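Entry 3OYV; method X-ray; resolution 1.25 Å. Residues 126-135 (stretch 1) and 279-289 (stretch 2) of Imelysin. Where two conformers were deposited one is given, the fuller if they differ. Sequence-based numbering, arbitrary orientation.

Stretch 1 126-135: TNNIYSIRNA
Stretch 2, residues 279-289: REPWEKSEAFL

How does the first turn of stretch 2 meet its partner? Residues 126-135 are one unbroken helix. Helix 279-283, kinked where Pro281 N lacks a bond to the preceding turn, crosses it at -54°, the axes approaching to 8.8 Å. Arg279 does not touch stretch 1 but is tied to Glu283: its NE donates to Glu283 OE2 at 2.8 Å as part of a salt bridge. Pro281 and Trp282 point CA-to-CB away.

What does Glu283 contribute? With chi1 m and chi2 t, it leaves OE1 free to accept from Asn127 ND2 at 2.9 Å; Asn127 is m, with chi2 -19°. As the helix ends, Glu283 O receives Asn128 ND2 at 3.0 Å, the Asn128 side chain (m, chi2 158°) reaching in from a sideways start. The CA atoms of Asn128 and Glu283 are 5.2 Å apart, and Asn128 CA also makes a CA-H...O contact of 3.5 Å to Glu283 O.

How does Ser131 engage the turn? In the type I turn from Glu283 to Glu286, Lys284 CA lies 4.3 Å from Ser131 CA, close enough that a small side chain fits well. Buried Ser131, chi1 t, donates OG to Lys284 O at 2.7 Å and accepts from Ala287 N at 2.9 Å, so one hydroxyl links Lys284, inside the turn, to Ala287, just past it. Lys284 extends (m, t, t, t) past Asn127, its CE 3.6 Å from Asn127 OD1, and its NZ forms a salt bridge with Glu280 OE2 at 3.0 Å. Waters link Lys284 NZ to Arg133 NH2 and to Asn134 ND2; another joins Lys284 O to Asn134 ND2.

What closes the contact after the turn? Ala287 points toward the helix, and its methyl packs against Ile132, CB to CG1 4.0 Å. Phe288, chi1 39° and chi2 -86°, brings CE1 to 3.8 Å from Ser131 OG, obliquely. The stretches together bury 548 Å².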

ATOM      1  N   THR A 126       9.022  -0.726  -4.139  1.00 10.15           N
ATOM      2  CA  THR A 126       9.497   0.446  -4.866  1.00 11.00           C
ATOM      3  C   THR A 126       8.410   1.526  -4.894  1.00 10.25           C
ATOM      4  O   THR A 126       8.688   2.708  -4.646  1.00 11.38           O
ATOM      5  CB  THR A 126       9.940   0.085  -6.286  1.00 11.78           C
ATOM      6  OG1 THR A 126      10.948  -0.912  -6.230  1.00 12.25           O
ATOM      7  CG2 THR A 126      10.502   1.281  -7.040  1.00 14.24           C
ATOM      8  N   ASN A 127       7.161   1.119  -5.167  1.00  9.53           N
ATOM      9  CA  ASN A 127       6.038   2.071  -5.106  1.00 10.33           C
ATOM     10  C   ASN A 127       5.874   2.687  -3.740  1.00 10.67           C
ATOM     11  O   ASN A 127       5.544   3.862  -3.619  1.00 10.65           O
ATOM     12  CB  ASN A 127       4.734   1.392  -5.540  1.00 10.24           C
ATOM     13  CG  ASN A 127       4.615   1.245  -7.039  1.00 11.50           C
ATOM     14  OD1 ASN A 127       5.305   1.922  -7.807  1.00 13.43           O
ATOM     15  ND2 ASN A 127       3.740   0.336  -7.476  1.00 12.08           N
ATOM     16  N   ASN A 128       6.141   1.912  -2.692  1.00 10.34           N
ATOM     17  CA  ASN A 128       6.113   2.461  -1.351  1.00  9.99           C
ATOM     18  C   ASN A 128       7.147   3.603  -1.198  1.00 11.32           C
ATOM     19  O   ASN A 128       6.897   4.616  -0.548  1.00 11.20           O
ATOM     20  CB  ASN A 128       6.406   1.412  -0.266  1.00 11.26           C
ATOM     21  CG  ASN A 128       5.398   0.246  -0.186  1.00 12.43           C
ATOM     22  OD1 ASN A 128       5.776  -0.796   0.350  1.00 12.74           O
ATOM     23  ND2 ASN A 128       4.170   0.395  -0.690  1.00 12.29           N
ATOM     24  N   ILE A 129       8.318   3.417  -1.793  1.00 11.59           N
ATOM     25  CA  ILE A 129       9.341   4.473  -1.755  1.00 11.67           C
ATOM     26  C   ILE A 129       8.891   5.680  -2.605  1.00 10.62           C
ATOM     27  O   ILE A 129       9.104   6.830  -2.220  1.00 12.03           O
ATOM     28  CB  ILE A 129      10.727   3.953  -2.173  1.00 11.89           C
ATOM     29  CG1 ILE A 129      11.193   2.802  -1.258  1.00 13.19           C
ATOM     30  CG2 ILE A 129      11.727   5.103  -2.184  1.00 14.16           C
ATOM     31  CD1 ILE A 129      11.198   3.092   0.206  1.00 13.74           C
ATOM     32  N   TYR A 130       8.248   5.421  -3.746  1.00 10.92           N
ATOM     33  CA  TYR A 130       7.700   6.523  -4.525  1.00 10.90           C
ATOM     34  C   TYR A 130       6.621   7.289  -3.790  1.00 10.00           C
ATOM     35  O   TYR A 130       6.441   8.462  -4.062  1.00 10.87           O
ATOM     36  CB  TYR A 130       7.200   6.046  -5.886  1.00 12.69           C
ATOM     37  CG  TYR A 130       8.309   5.645  -6.824  1.00 14.21           C
ATOM     38  CD1 TYR A 130       9.507   6.350  -6.841  1.00 20.67           C
ATOM     39  CD2 TYR A 130       8.163   4.577  -7.699  1.00 16.58           C
ATOM     40  CE1 TYR A 130      10.534   6.001  -7.697  1.00 22.25           C
ATOM     41  CE2 TYR A 130       9.195   4.221  -8.575  1.00 18.97           C
ATOM     42  CZ  TYR A 130      10.361   4.945  -8.552  1.00 18.45           C
ATOM     43  OH  TYR A 130      11.385   4.600  -9.409  1.00 28.42           O
ATOM     44  N   SER A 131       5.945   6.654  -2.837  1.00 10.47           N
ATOM     45  CA  SER A 131       5.034   7.387  -1.956  1.00 10.12           C
ATOM     46  C   SER A 131       5.765   8.490  -1.179  1.00 10.01           C
ATOM     47  O   SER A 131       5.280   9.635  -1.064  1.00  9.97           O
ATOM     48  CB  SER A 131       4.309   6.441  -1.005  1.00  9.10           C
ATOM     49  OG  SER A 131       3.258   7.108  -0.310  1.00  8.85           O
ATOM     50  N   ILE A 132       6.958   8.157  -0.700  1.00 10.78           N
ATOM     51  CA  ILE A 132       7.794   9.147  -0.020  1.00 11.04           C
ATOM     52  C   ILE A 132       8.205  10.269  -1.001  1.00  9.52           C
ATOM     53  O   ILE A 132       8.127  11.465  -0.663  1.00 10.64           O
ATOM     54  CB  ILE A 132       9.078   8.503   0.567  1.00 11.64           C
ATOM     55  CG1 ILE A 132       8.712   7.435   1.590  1.00 12.35           C
ATOM     56  CG2 ILE A 132       9.995   9.580   1.155  1.00 12.99           C
ATOM     57  CD1 ILE A 132       9.948   6.626   2.070  1.00 12.83           C
ATOM     58  N   ARG A 133       8.641   9.887  -2.194  1.00 10.05           N
ATOM     59  CA  ARG A 133       8.946  10.867  -3.218  1.00 10.56           C
ATOM     60  C   ARG A 133       7.779  11.821  -3.430  1.00 10.44           C
ATOM     61  O   ARG A 133       7.957  13.036  -3.431  1.00 11.51           O
ATOM     62  CB  ARG A 133       9.290  10.174  -4.520  1.00 11.32           C
ATOM     63  CG  ARG A 133       9.711  11.153  -5.606  1.00 13.99           C
ATOM     64  CD  ARG A 133       9.506  10.564  -6.971  1.00 16.87           C
ATOM     65  NE  ARG A 133       8.107  10.214  -7.224  1.00 15.81           N
ATOM     66  CZ  ARG A 133       7.688   9.614  -8.317  1.00 19.37           C
ATOM     67  NH1 ARG A 133       8.565   9.298  -9.283  1.00 25.55           N
ATOM     68  NH2 ARG A 133       6.402   9.315  -8.470  1.00 20.72           N
ATOM     69  N   ASN A 134       6.588  11.267  -3.629  1.00 10.87           N
ATOM     70  CA  ASN A 134       5.412  12.103  -3.856  1.00 11.06           C
ATOM     71  C   ASN A 134       5.159  13.063  -2.716  1.00 10.40           C
ATOM     72  O   ASN A 134       4.876  14.244  -2.936  1.00 10.59           O
ATOM     73  CB  ASN A 134       4.188  11.242  -4.114  1.00 10.90           C
ATOM     74  CG  ASN A 134       4.264  10.466  -5.419  1.00  9.72           C
ATOM     75  OD1 ASN A 134       5.200  10.644  -6.226  1.00 10.58           O
ATOM     76  ND2 ASN A 134       3.287   9.598  -5.649  1.00 10.57           N
ATOM     77  N   ALA A 135       5.271  12.583  -1.486  1.00  9.57           N
ATOM     78  CA  ALA A 135       5.062  13.427  -0.312  1.00  9.93           C
ATOM     79  C   ALA A 135       6.064  14.572  -0.291  1.00 10.00           C
ATOM     80  O   ALA A 135       5.691  15.704   0.003  1.00 10.74           O
ATOM     81  CB  ALA A 135       5.171  12.615   1.010  1.00 11.24           C
ATOM     82  N   ARG A 279      -3.459  -1.827  -7.210  1.00  9.45           N
ATOM     83  CA  ARG A 279      -2.366  -1.832  -6.244  1.00  8.39           C
ATOM     84  C   ARG A 279      -1.501  -0.592  -6.320  1.00 10.06           C
ATOM     85  O   ARG A 279      -0.946  -0.186  -5.313  1.00 10.16           O
ATOM     86  CB  ARG A 279      -1.511  -3.074  -6.415  1.00  8.47           C
ATOM     87  CG  ARG A 279      -2.134  -4.336  -5.806  1.00  9.51           C
ATOM     88  CD  ARG A 279      -2.219  -4.266  -4.295  1.00 10.08           C
ATOM     89  NE  ARG A 279      -0.907  -4.176  -3.673  1.00  8.81           N
ATOM     90  CZ  ARG A 279      -0.680  -4.276  -2.375  1.00 11.11           C
ATOM     91  NH1 ARG A 279      -1.681  -4.388  -1.523  1.00 11.14           N
ATOM     92  NH2 ARG A 279       0.561  -4.261  -1.911  1.00 12.03           N
ATOM     93  N   GLU A 280      -1.372  -0.001  -7.503  1.00  9.43           N
ATOM     94  CA  GLU A 280      -0.441   1.114  -7.639  0.60  8.42           C
ATOM     95  C   GLU A 280      -0.773   2.313  -6.745  1.00  8.64           C
ATOM     96  O   GLU A 280       0.102   2.737  -5.988  1.00  9.68           O
ATOM     97  CB  GLU A 280      -0.291   1.532  -9.086  0.60 10.30           C
ATOM     98  CG  GLU A 280       0.870   2.511  -9.257  0.60 15.31           C
ATOM     99  CD  GLU A 280       1.152   2.837 -10.695  0.60 23.94           C
ATOM    100  OE1 GLU A 280       0.351   2.434 -11.562  0.60 27.42           O
ATOM    101  OE2 GLU A 280       2.181   3.497 -10.943  0.60 30.60           O
ATOM    102  N   PRO A 281      -2.018   2.851  -6.785  1.00  8.49           N
ATOM    103  CA  PRO A 281      -2.293   3.950  -5.878  1.00  8.55           C
ATOM    104  C   PRO A 281      -2.246   3.504  -4.412  1.00  8.69           C
ATOM    105  O   PRO A 281      -1.826   4.295  -3.543  1.00  9.36           O
ATOM    106  CB  PRO A 281      -3.682   4.429  -6.297  1.00 10.61           C
ATOM    107  CG  PRO A 281      -4.272   3.256  -7.002  1.00  8.98           C
ATOM    108  CD  PRO A 281      -3.149   2.632  -7.710  1.00  9.32           C
ATOM    109  N   TRP A 282      -2.631   2.264  -4.115  1.00  9.04           N
ATOM    110  CA  TRP A 282      -2.506   1.774  -2.740  1.00  9.21           C
ATOM    111  C   TRP A 282      -1.050   1.820  -2.263  1.00  9.35           C
ATOM    112  O   TRP A 282      -0.713   2.401  -1.236  1.00  8.93           O
ATOM    113  CB  TRP A 282      -3.019   0.335  -2.583  1.00  9.37           C
ATOM    114  CG  TRP A 282      -2.740  -0.136  -1.191  1.00  8.62           C
ATOM    115  CD1 TRP A 282      -1.742  -0.971  -0.804  1.00 10.72           C
ATOM    116  CD2 TRP A 282      -3.419   0.280   0.005  1.00  9.79           C
ATOM    117  NE1 TRP A 282      -1.756  -1.107   0.557  1.00 11.07           N
ATOM    118  CE2 TRP A 282      -2.759  -0.338   1.088  1.00  9.35           C
ATOM    119  CE3 TRP A 282      -4.472   1.144   0.276  1.00 11.96           C
ATOM    120  CZ2 TRP A 282      -3.170  -0.160   2.405  1.00 12.71           C
ATOM    121  CZ3 TRP A 282      -4.890   1.298   1.586  1.00 13.83           C
ATOM    122  CH2 TRP A 282      -4.225   0.673   2.632  1.00 13.50           C
ATOM    123  N   GLU A 283      -0.173   1.251  -3.084  1.00  9.28           N
ATOM    124  CA  GLU A 283       1.242   1.149  -2.704  1.00  9.30           C
ATOM    125  C   GLU A 283       1.862   2.555  -2.631  1.00  9.60           C
ATOM    126  O   GLU A 283       2.701   2.839  -1.755  1.00 10.41           O
ATOM    127  CB  GLU A 283       1.944   0.227  -3.697  1.00  9.01           C
ATOM    128  CG  GLU A 283       1.465  -1.195  -3.643  1.00 10.14           C
ATOM    129  CD  GLU A 283       1.819  -2.067  -4.832  1.00 10.89           C
ATOM    130  OE1 GLU A 283       2.183  -1.536  -5.905  1.00 13.28           O
ATOM    131  OE2 GLU A 283       1.610  -3.306  -4.673  1.00 13.00           O
ATOM    132  N   LYS A 284       1.434   3.432  -3.540  1.00  9.23           N
ATOM    133  CA  LYS A 284       1.903   4.816  -3.532  0.70 10.74           C
ATOM    134  C   LYS A 284       1.238   5.689  -2.475  1.00  9.66           C
ATOM    135  O   LYS A 284       1.534   6.889  -2.370  1.00  9.38           O
ATOM    136  CB  LYS A 284       1.748   5.421  -4.914  0.70 11.14           C
ATOM    137  CG  LYS A 284       2.671   4.775  -5.929  0.70 12.26           C
ATOM    138  CD  LYS A 284       2.553   5.469  -7.245  0.70 12.55           C
ATOM    139  CE  LYS A 284       3.638   5.087  -8.225  0.70 15.48           C
ATOM    140  NZ  LYS A 284       3.472   5.830  -9.513  0.70 16.60           N
ATOM    141  N   SER A 285       0.377   5.101  -1.635  1.00  9.29           N
ATOM    142  CA  SER A 285      -0.205   5.796  -0.498  1.00  9.09           C
ATOM    143  C   SER A 285       0.459   5.421   0.798  1.00  9.02           C
ATOM    144  O   SER A 285       0.095   5.990   1.815  1.00 10.07           O
ATOM    145  CB  SER A 285      -1.716   5.515  -0.380  1.00 10.21           C
ATOM    146  OG  SER A 285      -2.009   4.291   0.265  1.00 10.32           O
ATOM    147  N   GLU A 286       1.411   4.492   0.809  1.00  9.13           N
ATOM    148  CA  GLU A 286       1.875   3.950   2.090  0.60  9.74           C
ATOM    149  C   GLU A 286       2.819   4.849   2.881  1.00 11.09           C
ATOM    150  O   GLU A 286       3.119   4.528   4.015  1.00 11.19           O
ATOM    151  CB  GLU A 286       2.422   2.535   1.947  0.60  9.08           C
ATOM    152  CG  GLU A 286       1.378   1.524   1.482  0.60 11.36           C
ATOM    153  CD  GLU A 286       1.884   0.086   1.407  0.60  9.89           C
ATOM    154  OE1 GLU A 286       2.741  -0.331   2.232  0.60 12.64           O
ATOM    155  OE2 GLU A 286       1.427  -0.634   0.520  0.60 12.33           O
ATOM    156  N   ALA A 287       3.239   5.994   2.322  1.00 10.60           N
ATOM    157  CA  ALA A 287       3.915   7.035   3.107  1.00 10.48           C
ATOM    158  C   ALA A 287       2.954   7.908   3.907  1.00 10.52           C
ATOM    159  O   ALA A 287       3.401   8.738   4.688  1.00 11.14           O
ATOM    160  CB  ALA A 287       4.833   7.906   2.223  1.00 10.30           C
ATOM    161  N   PHE A 288       1.634   7.732   3.724  1.00  9.50           N
ATOM    162  CA  PHE A 288       0.643   8.474   4.474  1.00  9.81           C
ATOM    163  C   PHE A 288      -0.371   7.546   5.125  1.00  9.83           C
ATOM    164  O   PHE A 288      -1.588   7.727   4.982  1.00 10.33           O
ATOM    165  CB  PHE A 288      -0.012   9.644   3.706  1.00 11.25           C
ATOM    166  CG  PHE A 288      -0.312   9.407   2.248  1.00  9.85           C
ATOM    167  CD1 PHE A 288       0.650   9.626   1.288  1.00 10.20           C
ATOM    168  CD2 PHE A 288      -1.604   9.137   1.823  1.00 10.17           C
ATOM    169  CE1 PHE A 288       0.366   9.528  -0.071  1.00 11.17           C
ATOM    170  CE2 PHE A 288      -1.914   9.030   0.491  1.00 10.87           C
ATOM    171  CZ  PHE A 288      -0.937   9.233  -0.483  1.00 10.85           C
ATOM    172  N   LEU A 289       0.134   6.567   5.880  1.00  9.91           N
ATOM    173  CA  LEU A 289      -0.723   5.678   6.672  1.00 11.27           C
ATOM    174  C   LEU A 289      -1.066   6.340   8.009  1.00 11.82           C
ATOM    175  O   LEU A 289      -0.629   5.908   9.088  1.00 13.76           O
ATOM    176  CB  LEU A 289      -0.065   4.313   6.853  1.00 11.31           C
ATOM    177  CG  LEU A 289       0.137   3.467   5.590  1.00 12.95           C
ATOM    178  CD1 LEU A 289       1.091   2.278   5.818  1.00 14.62           C
ATOM    179  CD2 LEU A 289      -1.217   2.971   5.037  1.00 13.66           C
TER
HETATM  180  O   HOH W   1       5.580   7.644 -10.520  1.00 30.03           O
HETATM  181  O   HOH W   2       1.013   9.157  -3.901  1.00 12.30           O
HETATM  182  O   HOH W   3       2.771   8.482  -8.392  1.00 14.59           O